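Side-chain contacts in glutathione S-transferase (Natrialba magadii ATCC 43099, PDB 6GZF), which probably acts as a glutathione transferase of the Xi class, to which the glutathionyl-hydroquinone reductases belong, in a haloalkaliphilic archaeon: residues F37-Q42 with A47-E52; R118-R123 with V136-E141; H255-C260 with P302-H307. All blocks are in the same frame, centred on the assembly; numbering follows the deposited sequence.

Interaction 1. Residues F37-Q42 with A47-E52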
loop_
_atom_site.group_PDB
_atom_site.type_symbol
_atom_site.label_atom_id
_atom_site.label_comp_id
_atom_site.label_asym_id
_atom_site.label_seq_id
_atom_site.Cartn_x
_atom_site.Cartn_y
_atom_site.Cartn_z
ATOM N N PHE A 37 -19.047 23.514 14.975
ATOM C CA PHE A 37 -19.604 24.809 14.602
ATOM C C PHE A 37 -20.553 24.648 13.419
ATOM O O PHE A 37 -20.126 24.312 12.314
ATOM C CB PHE A 37 -18.483 25.798 14.268
ATOM C CG PHE A 37 -17.544 26.064 15.415
ATOM C CD1 PHE A 37 -16.562 25.146 15.756
ATOM C CD2 PHE A 37 -17.642 27.234 16.151
ATOM C CE1 PHE A 37 -15.700 25.387 16.809
ATOM C CE2 PHE A 37 -16.782 27.483 17.205
ATOM C CZ PHE A 37 -15.810 26.557 17.534
ATOM N N ARG A 38 -21.842 24.889 13.653
ATOM C CA ARG A 38 -22.863 24.549 12.666
ATOM C C ARG A 38 -23.805 25.693 12.297
ATOM O O ARG A 38 -24.963 25.455 11.955
ATOM C CB ARG A 38 -23.694 23.369 13.172
ATOM C CG ARG A 38 -22.876 22.150 13.544
ATOM C CD ARG A 38 -22.897 21.128 12.427
ATOM N NE ARG A 38 -22.238 19.886 12.815
ATOM C CZ ARG A 38 -22.874 18.820 13.288
ATOM N NH1 ARG A 38 -22.191 17.733 13.617
ATOM N NH2 ARG A 38 -24.192 18.844 13.436
ATOM N N ASN A 39 -23.321 26.928 12.359
ATOM C CA ASN A 39 -24.118 28.051 11.882
ATOM C C ASN A 39 -24.169 28.060 10.359
ATOM O O ASN A 39 -23.265 27.549 9.696
ATOM C CB ASN A 39 -23.566 29.380 12.403
ATOM C CG ASN A 39 -23.947 29.643 13.846
ATOM O OD1 ASN A 39 -25.103 29.937 14.152
ATOM N ND2 ASN A 39 -22.974 29.542 14.744
ATOM N N TRP A 40 -25.233 28.635 9.809
ATOM C CA TRP A 40 -25.408 28.692 8.364
ATOM C C TRP A 40 -25.416 30.122 7.844
ATOM O O TRP A 40 -25.918 31.031 8.505
ATOM C CB TRP A 40 -26.713 28.003 7.954
ATOM C CG TRP A 40 -26.672 26.510 7.995
ATOM C CD1 TRP A 40 -26.583 25.719 9.104
ATOM C CD2 TRP A 40 -26.746 25.622 6.873
ATOM N NE1 TRP A 40 -26.584 24.394 8.742
ATOM C CE2 TRP A 40 -26.684 24.307 7.378
ATOM C CE3 TRP A 40 -26.852 25.809 5.491
ATOM C CZ2 TRP A 40 -26.727 23.188 6.549
ATOM C CZ3 TRP A 40 -26.892 24.697 4.670
ATOM C CH2 TRP A 40 -26.829 23.402 5.202
ATOM N N VAL A 41 -24.850 30.315 6.659
ATOM C CA VAL A 41 -25.043 31.556 5.925
ATOM C C VAL A 41 -26.346 31.425 5.152
ATOM O O VAL A 41 -26.489 30.535 4.315
ATOM C CB VAL A 41 -23.881 31.857 4.963
ATOM C CG1 VAL A 41 -24.151 33.145 4.198
ATOM C CG2 VAL A 41 -22.570 31.951 5.727
ATOM N N GLN A 42 -27.300 32.300 5.443
ATOM C CA GLN A 42 -28.635 32.175 4.871
ATOM C C GLN A 42 -29.082 33.444 4.158
ATOM O O GLN A 42 -29.090 34.527 4.743
ATOM C CB GLN A 42 -29.641 31.811 5.964
ATOM C CG GLN A 42 -29.465 30.413 6.534
ATOM C CD GLN A 42 -29.939 29.333 5.582
ATOM O OE1 GLN A 42 -29.153 28.772 4.819
ATOM N NE2 GLN A 42 -31.233 29.033 5.624
ATOM N N ALA A 47 -31.983 36.521 8.887
ATOM C CA ALA A 47 -30.880 35.640 9.261
ATOM C C ALA A 47 -29.692 36.398 9.847
ATOM O O ALA A 47 -29.453 37.561 9.519
ATOM C CB ALA A 47 -30.433 34.817 8.061
ATOM N N ARG A 48 -28.956 35.716 10.717
ATOM C CA ARG A 48 -27.779 36.276 11.369
ATOM C C ARG A 48 -26.638 36.480 10.378
ATOM O O ARG A 48 -26.165 37.601 10.182
ATOM C CB ARG A 48 -27.338 35.361 12.513
ATOM C CG ARG A 48 -26.093 35.803 13.256
ATOM C CD ARG A 48 -25.814 34.846 14.406
ATOM N NE ARG A 48 -24.491 35.039 14.991
ATOM C CZ ARG A 48 -23.983 34.265 15.944
ATOM N NH1 ARG A 48 -22.770 34.506 16.423
ATOM N NH2 ARG A 48 -24.688 33.246 16.418
ATOM N N PHE A 49 -26.199 35.391 9.755
ATOM C CA PHE A 49 -25.146 35.461 8.751
ATOM C C PHE A 49 -25.737 35.539 7.349
ATOM O O PHE A 49 -26.072 34.519 6.748
ATOM C CB PHE A 49 -24.211 34.255 8.857
ATOM C CG PHE A 49 -23.590 34.088 10.214
ATOM C CD1 PHE A 49 -22.455 34.800 10.562
ATOM C CD2 PHE A 49 -24.136 33.210 11.135
ATOM C CE1 PHE A 49 -21.879 34.644 11.809
ATOM C CE2 PHE A 49 -23.563 33.048 12.383
ATOM C CZ PHE A 49 -22.435 33.767 12.720
ATOM N N GLN A 50 -25.869 36.757 6.838
ATOM C CA GLN A 50 -26.356 36.967 5.482
ATOM C C GLN A 50 -25.197 36.943 4.491
ATOM O O GLN A 50 -24.080 37.337 4.829
ATOM C CB GLN A 50 -27.121 38.289 5.386
ATOM C CG GLN A 50 -28.628 38.125 5.454
ATOM C CD GLN A 50 -29.330 39.345 6.014
ATOM O OE1 GLN A 50 -29.919 40.131 5.272
ATOM N NE2 GLN A 50 -29.277 39.506 7.331
ATOM N N PRO A 51 -25.457 36.470 3.263
ATOM C CA PRO A 51 -24.413 36.401 2.235
ATOM C C PRO A 51 -23.981 37.776 1.730
ATOM O O PRO A 51 -24.780 38.494 1.127
ATOM C CB PRO A 51 -25.078 35.593 1.115
ATOM C CG PRO A 51 -26.538 35.811 1.309
ATOM C CD PRO A 51 -26.737 35.915 2.790
ATOM N N GLU A 52 -22.727 38.134 1.983
ATOM C CA GLU A 52 -22.165 39.377 1.463
ATOM C C GLU A 52 -21.042 39.087 0.471
ATOM O O GLU A 52 -20.634 37.939 0.296
ATOM C CB GLU A 52 -21.655 40.263 2.602
ATOM C CG GLU A 52 -22.749 40.778 3.524
ATOM C CD GLU A 52 -22.226 41.761 4.552
ATOM O OE1 GLU A 52 -22.781 41.811 5.670
ATOM O OE2 GLU A 52 -21.260 42.489 4.241
#

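Interaction 2. Residues R118-R123 with V136-E141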
loop_
_atom_site.group_PDB
_atom_site.type_symbol
_atom_site.label_atom_id
_atom_site.label_comp_id
_atom_site.label_asym_id
_atom_site.label_seq_id
_atom_site.Cartn_x
_atom_site.Cartn_y
_atom_site.Cartn_z
ATOM N N ARG A 118 -5.213 26.422 15.436
ATOM C CA ARG A 118 -5.816 26.273 16.756
ATOM C C ARG A 118 -6.022 27.624 17.436
ATOM O O ARG A 118 -6.897 27.770 18.287
ATOM C CB ARG A 118 -4.962 25.358 17.636
ATOM C CG ARG A 118 -3.485 25.714 17.696
ATOM C CD ARG A 118 -2.701 24.606 18.385
ATOM N NE ARG A 118 -1.289 24.930 18.564
ATOM C CZ ARG A 118 -0.785 25.508 19.650
ATOM N NH1 ARG A 118 -1.581 25.832 20.660
ATOM N NH2 ARG A 118 0.514 25.762 19.725
ATOM N N GLU A 119 -5.219 28.611 17.049
ATOM C CA GLU A 119 -5.366 29.965 17.570
ATOM C C GLU A 119 -6.688 30.576 17.118
ATOM O O GLU A 119 -7.326 31.322 17.862
ATOM C CB GLU A 119 -4.199 30.847 17.120
ATOM C CG GLU A 119 -2.843 30.404 17.638
ATOM C CD GLU A 119 -1.707 31.241 17.081
ATOM O OE1 GLU A 119 -1.684 32.462 17.341
ATOM O OE2 GLU A 119 -0.840 30.677 16.381
ATOM N N LEU A 120 -7.092 30.252 15.895
ATOM C CA LEU A 120 -8.328 30.773 15.324
ATOM C C LEU A 120 -9.556 30.225 16.047
ATOM O O LEU A 120 -10.516 30.956 16.294
ATOM C CB LEU A 120 -8.402 30.444 13.833
ATOM C CG LEU A 120 -7.544 31.330 12.929
ATOM C CD1 LEU A 120 -7.344 30.675 11.575
ATOM C CD2 LEU A 120 -8.178 32.704 12.776
ATOM N N TYR A 121 -9.518 28.937 16.377
ATOM C CA TYR A 121 -10.586 28.307 17.148
ATOM C C TYR A 121 -10.738 28.968 18.513
ATOM O O TYR A 121 -11.843 29.327 18.922
ATOM C CB TYR A 121 -10.317 26.811 17.328
ATOM C CG TYR A 121 -10.664 25.954 16.130
ATOM C CD1 TYR A 121 -9.858 25.942 14.999
ATOM C CD2 TYR A 121 -11.792 25.142 16.139
ATOM C CE1 TYR A 121 -10.173 25.153 13.905
ATOM C CE2 TYR A 121 -12.114 24.350 15.053
ATOM C CZ TYR A 121 -11.302 24.359 13.940
ATOM O OH TYR A 121 -11.619 23.572 12.858
ATOM N N VAL A 122 -9.615 29.120 19.212
ATOM C CA VAL A 122 -9.593 29.701 20.552
ATOM C C VAL A 122 -10.170 31.116 20.564
ATOM O O VAL A 122 -10.893 31.490 21.488
ATOM C CB VAL A 122 -8.158 29.723 21.125
ATOM C CG1 VAL A 122 -8.102 30.510 22.426
ATOM C CG2 VAL A 122 -7.653 28.307 21.342
ATOM N N ARG A 123 -9.861 31.897 19.535
ATOM C CA ARG A 123 -10.416 33.241 19.422
ATOM C C ARG A 123 -11.932 33.193 19.251
ATOM O O ARG A 123 -12.654 34.030 19.792
ATOM C CB ARG A 123 -9.781 33.996 18.253
ATOM C CG ARG A 123 -10.323 35.407 18.079
ATOM C CD ARG A 123 -9.742 36.091 16.857
ATOM N NE ARG A 123 -8.676 37.029 17.198
ATOM C CZ ARG A 123 -7.390 36.703 17.289
ATOM N NH1 ARG A 123 -7.001 35.456 17.061
ATOM N NH2 ARG A 123 -6.492 37.626 17.604
ATOM N N VAL A 136 -12.773 25.515 7.455
ATOM C CA VAL A 136 -13.371 26.434 8.415
ATOM C C VAL A 136 -13.864 27.688 7.702
ATOM O O VAL A 136 -13.071 28.435 7.129
ATOM C CB VAL A 136 -12.373 26.844 9.522
ATOM C CG1 VAL A 136 -12.931 27.998 10.345
ATOM C CG2 VAL A 136 -12.039 25.658 10.415
ATOM N N LEU A 137 -15.174 27.912 7.729
ATOM C CA LEU A 137 -15.738 29.131 7.167
ATOM C C LEU A 137 -15.739 30.223 8.229
ATOM O O LEU A 137 -16.353 30.073 9.286
ATOM C CB LEU A 137 -17.152 28.892 6.637
ATOM C CG LEU A 137 -17.803 30.099 5.957
ATOM C CD1 LEU A 137 -17.027 30.490 4.706
ATOM C CD2 LEU A 137 -19.260 29.817 5.622
ATOM N N TRP A 138 -15.045 31.319 7.946
ATOM C CA TRP A 138 -14.849 32.373 8.934
ATOM C C TRP A 138 -15.563 33.666 8.555
ATOM O O TRP A 138 -15.489 34.118 7.413
ATOM C CB TRP A 138 -13.353 32.642 9.121
ATOM C CG TRP A 138 -13.042 33.571 10.253
ATOM C CD1 TRP A 138 -13.065 34.935 10.222
ATOM C CD2 TRP A 138 -12.653 33.206 11.581
ATOM N NE1 TRP A 138 -12.718 35.441 11.451
ATOM C CE2 TRP A 138 -12.459 34.400 12.304
ATOM C CE3 TRP A 138 -12.450 31.985 12.232
ATOM C CZ2 TRP A 138 -12.073 34.410 13.641
ATOM C CZ3 TRP A 138 -12.066 31.997 13.561
ATOM C CH2 TRP A 138 -11.882 33.200 14.251
ATOM N N ASP A 139 -16.254 34.258 9.526
ATOM C CA ASP A 139 -16.898 35.552 9.335
ATOM C C ASP A 139 -16.006 36.671 9.859
ATOM O O ASP A 139 -15.588 36.651 11.014
ATOM C CB ASP A 139 -18.256 35.589 10.038
ATOM C CG ASP A 139 -18.951 36.927 9.893
ATOM O OD1 ASP A 139 -18.820 37.549 8.821
ATOM O OD2 ASP A 139 -19.628 37.355 10.850
ATOM N N THR A 140 -15.718 37.648 9.005
ATOM C CA THR A 140 -14.827 38.742 9.373
ATOM C C THR A 140 -15.553 39.853 10.128
ATOM O O THR A 140 -14.917 40.727 10.719
ATOM C CB THR A 140 -14.142 39.347 8.133
ATOM O OG1 THR A 140 -15.126 39.628 7.131
ATOM C CG2 THR A 140 -13.118 38.374 7.566
ATOM N N GLU A 141 -16.881 39.817 10.111
ATOM C CA GLU A 141 -17.669 40.844 10.786
ATOM C C GLU A 141 -17.864 40.515 12.264
ATOM O O GLU A 141 -17.583 41.341 13.132
ATOM C CB GLU A 141 -19.025 41.019 10.100
ATOM C CG GLU A 141 -19.808 42.228 10.586
ATOM C CD GLU A 141 -19.722 43.402 9.628
ATOM O OE1 GLU A 141 -19.921 43.196 8.411
ATOM O OE2 GLU A 141 -19.449 44.531 10.089
#

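Interaction 3. Residues H255-C260 with P302-H307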
loop_
_atom_site.group_PDB
_atom_site.type_symbol
_atom_site.label_atom_id
_atom_site.label_comp_id
_atom_site.label_asym_id
_atom_site.label_seq_id
_atom_site.Cartn_x
_atom_site.Cartn_y
_atom_site.Cartn_z
ATOM N N HIS A 255 -5.097 3.583 -1.523
ATOM C CA HIS A 255 -4.815 2.223 -1.968
ATOM C C HIS A 255 -3.597 1.620 -1.268
ATOM O O HIS A 255 -3.615 0.455 -0.868
ATOM C CB HIS A 255 -4.609 2.213 -3.485
ATOM C CG HIS A 255 -4.484 0.843 -4.075
ATOM N ND1 HIS A 255 -3.367 0.056 -3.902
ATOM C CD2 HIS A 255 -5.334 0.125 -4.845
ATOM C CE1 HIS A 255 -3.534 -1.089 -4.538
ATOM N NE2 HIS A 255 -4.721 -1.073 -5.118
ATOM N N THR A 256 -2.547 2.419 -1.116
ATOM C CA THR A 256 -1.292 1.935 -0.552
ATOM C C THR A 256 -1.115 2.331 0.909
ATOM O O THR A 256 -0.912 1.476 1.772
ATOM C CB THR A 256 -0.087 2.458 -1.351
ATOM O OG1 THR A 256 -0.133 1.936 -2.684
ATOM C CG2 THR A 256 1.215 2.034 -0.691
ATOM N N HIS A 257 -1.186 3.632 1.173
ATOM C CA HIS A 257 -0.957 4.161 2.513
ATOM C C HIS A 257 -1.993 3.656 3.515
ATOM O O HIS A 257 -1.657 3.325 4.651
ATOM C CB HIS A 257 -0.958 5.691 2.486
ATOM C CG HIS A 257 -0.711 6.319 3.821
ATOM N ND1 HIS A 257 0.415 6.053 4.572
ATOM C CD2 HIS A 257 -1.443 7.202 4.543
ATOM C CE1 HIS A 257 0.365 6.743 5.696
ATOM N NE2 HIS A 257 -0.751 7.449 5.703
ATOM N N PHE A 258 -3.250 3.599 3.088
ATOM C CA PHE A 258 -4.326 3.122 3.951
ATOM C C PHE A 258 -4.661 1.659 3.674
ATOM O O PHE A 258 -5.614 1.116 4.234
ATOM C CB PHE A 258 -5.576 3.989 3.781
ATOM C CG PHE A 258 -5.543 5.263 4.578
ATOM C CD1 PHE A 258 -4.524 5.504 5.483
ATOM C CD2 PHE A 258 -6.536 6.216 4.427
ATOM C CE1 PHE A 258 -4.494 6.672 6.219
ATOM C CE2 PHE A 258 -6.510 7.387 5.160
ATOM C CZ PHE A 258 -5.488 7.614 6.057
ATOM N N MET A 259 -3.873 1.038 2.799
ATOM C CA MET A 259 -3.984 -0.389 2.501
ATOM C C MET A 259 -5.363 -0.808 1.989
ATOM O O MET A 259 -5.823 -1.915 2.267
ATOM C CB MET A 259 -3.616 -1.213 3.738
ATOM C CG MET A 259 -2.176 -1.698 3.745
ATOM S SD MET A 259 -1.648 -2.381 5.327
ATOM C CE MET A 259 -1.053 -0.904 6.145
ATOM N N CYS A 260 -6.017 0.075 1.243
ATOM C CA CYS A 260 -7.252 -0.279 0.553
ATOM C C CYS A 260 -6.902 -0.824 -0.827
ATOM O O CYS A 260 -7.180 -0.192 -1.844
ATOM C CB CYS A 260 -8.180 0.933 0.439
ATOM S SG CYS A 260 -8.667 1.647 2.027
ATOM N N PRO A 302 2.754 9.099 11.515
ATOM C CA PRO A 302 3.887 8.296 11.993
ATOM C C PRO A 302 3.528 6.840 12.292
ATOM O O PRO A 302 4.331 5.951 12.021
ATOM C CB PRO A 302 4.308 9.016 13.283
ATOM C CG PRO A 302 3.722 10.385 13.176
ATOM C CD PRO A 302 2.429 10.182 12.455
ATOM N N ASP A 303 2.343 6.601 12.844
ATOM C CA ASP A 303 1.953 5.249 13.238
ATOM C C ASP A 303 1.394 4.436 12.072
ATOM O O ASP A 303 1.044 3.267 12.236
ATOM C CB ASP A 303 0.928 5.296 14.371
ATOM C CG ASP A 303 1.576 5.296 15.743
ATOM O OD1 ASP A 303 2.703 5.819 15.872
ATOM O OD2 ASP A 303 0.957 4.768 16.692
ATOM N N VAL A 304 1.309 5.055 10.902
ATOM C CA VAL A 304 0.867 4.355 9.701
ATOM C C VAL A 304 2.046 4.173 8.751
ATOM O O VAL A 304 2.140 3.175 8.037
ATOM C CB VAL A 304 -0.267 5.112 8.985
ATOM C CG1 VAL A 304 -0.856 4.258 7.871
ATOM C CG2 VAL A 304 -1.346 5.508 9.978
ATOM N N ASN A 305 2.949 5.148 8.762
ATOM C CA ASN A 305 4.127 5.129 7.904
ATOM C C ASN A 305 5.308 5.805 8.598
ATOM O O ASN A 305 5.612 6.965 8.322
ATOM C CB ASN A 305 3.818 5.816 6.572
ATOM C CG ASN A 305 4.927 5.650 5.556
ATOM O OD1 ASN A 305 5.516 4.576 5.432
ATOM N ND2 ASN A 305 5.216 6.715 4.818
ATOM N N PRO A 306 5.976 5.072 9.506
ATOM C CA PRO A 306 7.021 5.576 10.408
ATOM C C PRO A 306 8.138 6.372 9.734
ATOM O O PRO A 306 8.523 7.423 10.245
ATOM C CB PRO A 306 7.586 4.294 11.027
ATOM C CG PRO A 306 6.446 3.348 11.007
ATOM C CD PRO A 306 5.715 3.638 9.726
ATOM N N HIS A 307 8.650 5.884 8.609
ATOM C CA HIS A 307 9.797 6.520 7.972
ATOM C C HIS A 307 9.385 7.648 7.030
ATOM O O HIS A 307 10.220 8.207 6.318
ATOM C CB HIS A 307 10.631 5.477 7.229
ATOM C CG HIS A 307 11.301 4.495 8.138
ATOM N ND1 HIS A 307 12.376 4.833 8.932
ATOM C CD2 HIS A 307 11.042 3.191 8.392
ATOM C CE1 HIS A 307 12.753 3.777 9.632
ATOM N NE2 HIS A 307 11.960 2.768 9.323
#

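Interaction 1. Residues F37-Q42 with A47-E52
Gln42 and Phe49 join the two limbs of a loop that doubles back on itself ahead of strand 56-60, against the thioredoxin-fold sheet. Gln42 N donates to Phe49 O at 2.9 Å, with the donor nearly in line with the C=O bond (170° at the oxygen). The same oxygen also lies 3.2 Å from Val41 CA in a CA-H...O contact, a lesser addition to the bond. Around this bond the contacts are mainly apolar. Val41 CG1 rests against the Pro51 ring, with CD at 4.0 Å, and the CB atoms of Gln42 and Ala47 meet at 3.7 Å. Phe49 sets its CB toward the other limb: CG stands beside the backbone N (chi1 -56°), CB lies against Trp40 O, and CE2 reaches Asn39 CB at 3.7 Å, the amide plane of Asn39 turned 57° from the ring. Next to it Arg48 stretches out fully; Phe49 CZ lies over one face of its guanidinium, toward the rim, Arg48 CG lies over the rim of a Phe49 face, and Arg48 NH1 forms a salt bridge with Glu142 OE1. Farther out, strands 56-60 and 144-147 form the floor: Tyr56 and Val146 both touch Val41 and Phe49, and Met156 of helix 150-159 adds to the packing on Val41. Within the second limb, Gln50, extended beyond CG, brings NE2 to Ala47 O, donating at 2.9 Å with the oxygen out of the amide plane.

Interaction 2. Residues R118-R123 with V136-E141
Leu120 and Trp138 supply the CH-pi part of this buried contact. The CD2 methyl of Leu120 sits over one face of the indole, 4.1 Å from the centroid of the six-membered ring and only 16° from its normal, while Leu120 CB touches the rim at CZ3. Trp138 reaches the helix because its CG points opposite to the backbone N (chi1 -172°), carrying the benzo end of the ring to the Leu120 carbonyl, whose oxygen lies 3.3 Å from CZ3. With an alanine in place of this tryptophan, the Leu120 methyl would probably lose the ring it rests on and a gap would open between helix and sheet. These residues join helix 117-124 to strand 136-139 of the thioredoxin-fold domain, the strand that pairs antiparallel with both 56-60 and 144-147; the axes of these short segments approach to 11.4 Å and make an angle of 50°. A second apolar contact lies nearer the start of the strand, where Val136 CG2 meets the phenol end of Tyr121, 3.8 Å from CZ. The Tyr121 side chain also touches Val132, predicted, like Thr133, to bind glutathione, which places this end of the contact beside the probable substrate site. Among polar groups, no hydrogen bond crosses the interface, and the Tyr121 hydroxyl is instead hydrogen-bonded to Thr133 O. Arg123 contributes its aliphatic part: CD comes to the indole edge near its plane, 4.3 Å from CZ2, while the guanidinium makes a long, weak ion pair with Asp143.

Interaction 3. Residues H255-C260 with P302-H307
In His257, CG lies trans to the backbone N (chi1 -179°), which swings the imidazole out toward Val304; there a like torsion (chi1 -171°) sends CG1 in to meet it. This methyl lies over one face of the ring in a CH-pi contact, 3.9 Å from the centroid and 29° off the normal, with CE1 the ring atom nearest to it at 3.5 Å. The same methyl packs against His257 O, 3.4 Å away, so it sits between the imidazole and the main chain of His257. Asn305 approaches differently: its CB meets the ring edge in plane, 3.7 Å from CE1. Two loops of the helical C-terminal domain characteristic of glutathione transferases come together here, one after helix 250-254 and the other after helix 290-299. His257 also touches Tyr297, predicted to lower the pKa of the active-site cysteine. NE2 of His257 is hydrogen-bonded to His301 ND1, which probably helps to fix the rotation of the ring. Asn305 ND2 bonds to both Tyr298 O and Ile309 O. The contact takes part in the dimer interface, where Met259 of the second subunit packs on Asn305 and Thr256 OG1 is hydrogen-bonded to Asn261 ND2 of that subunit.

In the fold
From the N terminus the three contacts follow in series, without nesting or crossing. Interaction 1 closes a loop of four intervening residues ahead of strand 56-60; interaction 2 spans twelve, tying helix 117-124 to strand 136-139; interaction 3 bridges forty-one and joins two loops of the C-terminal helical domain. The first two are neighbours, their centres about 14 Å apart. Val41 packs on Leu137, Phe37 on Tyr121 and Phe49 on Asp139, so residues 37-52 lie directly against the thioredoxin-fold sheet and helix 117-124. Interaction 3 is remote, its centre about 39 Å from that of interaction 1 and about 32 Å from that of interaction 2, in a part of the chain that meets the second subunit.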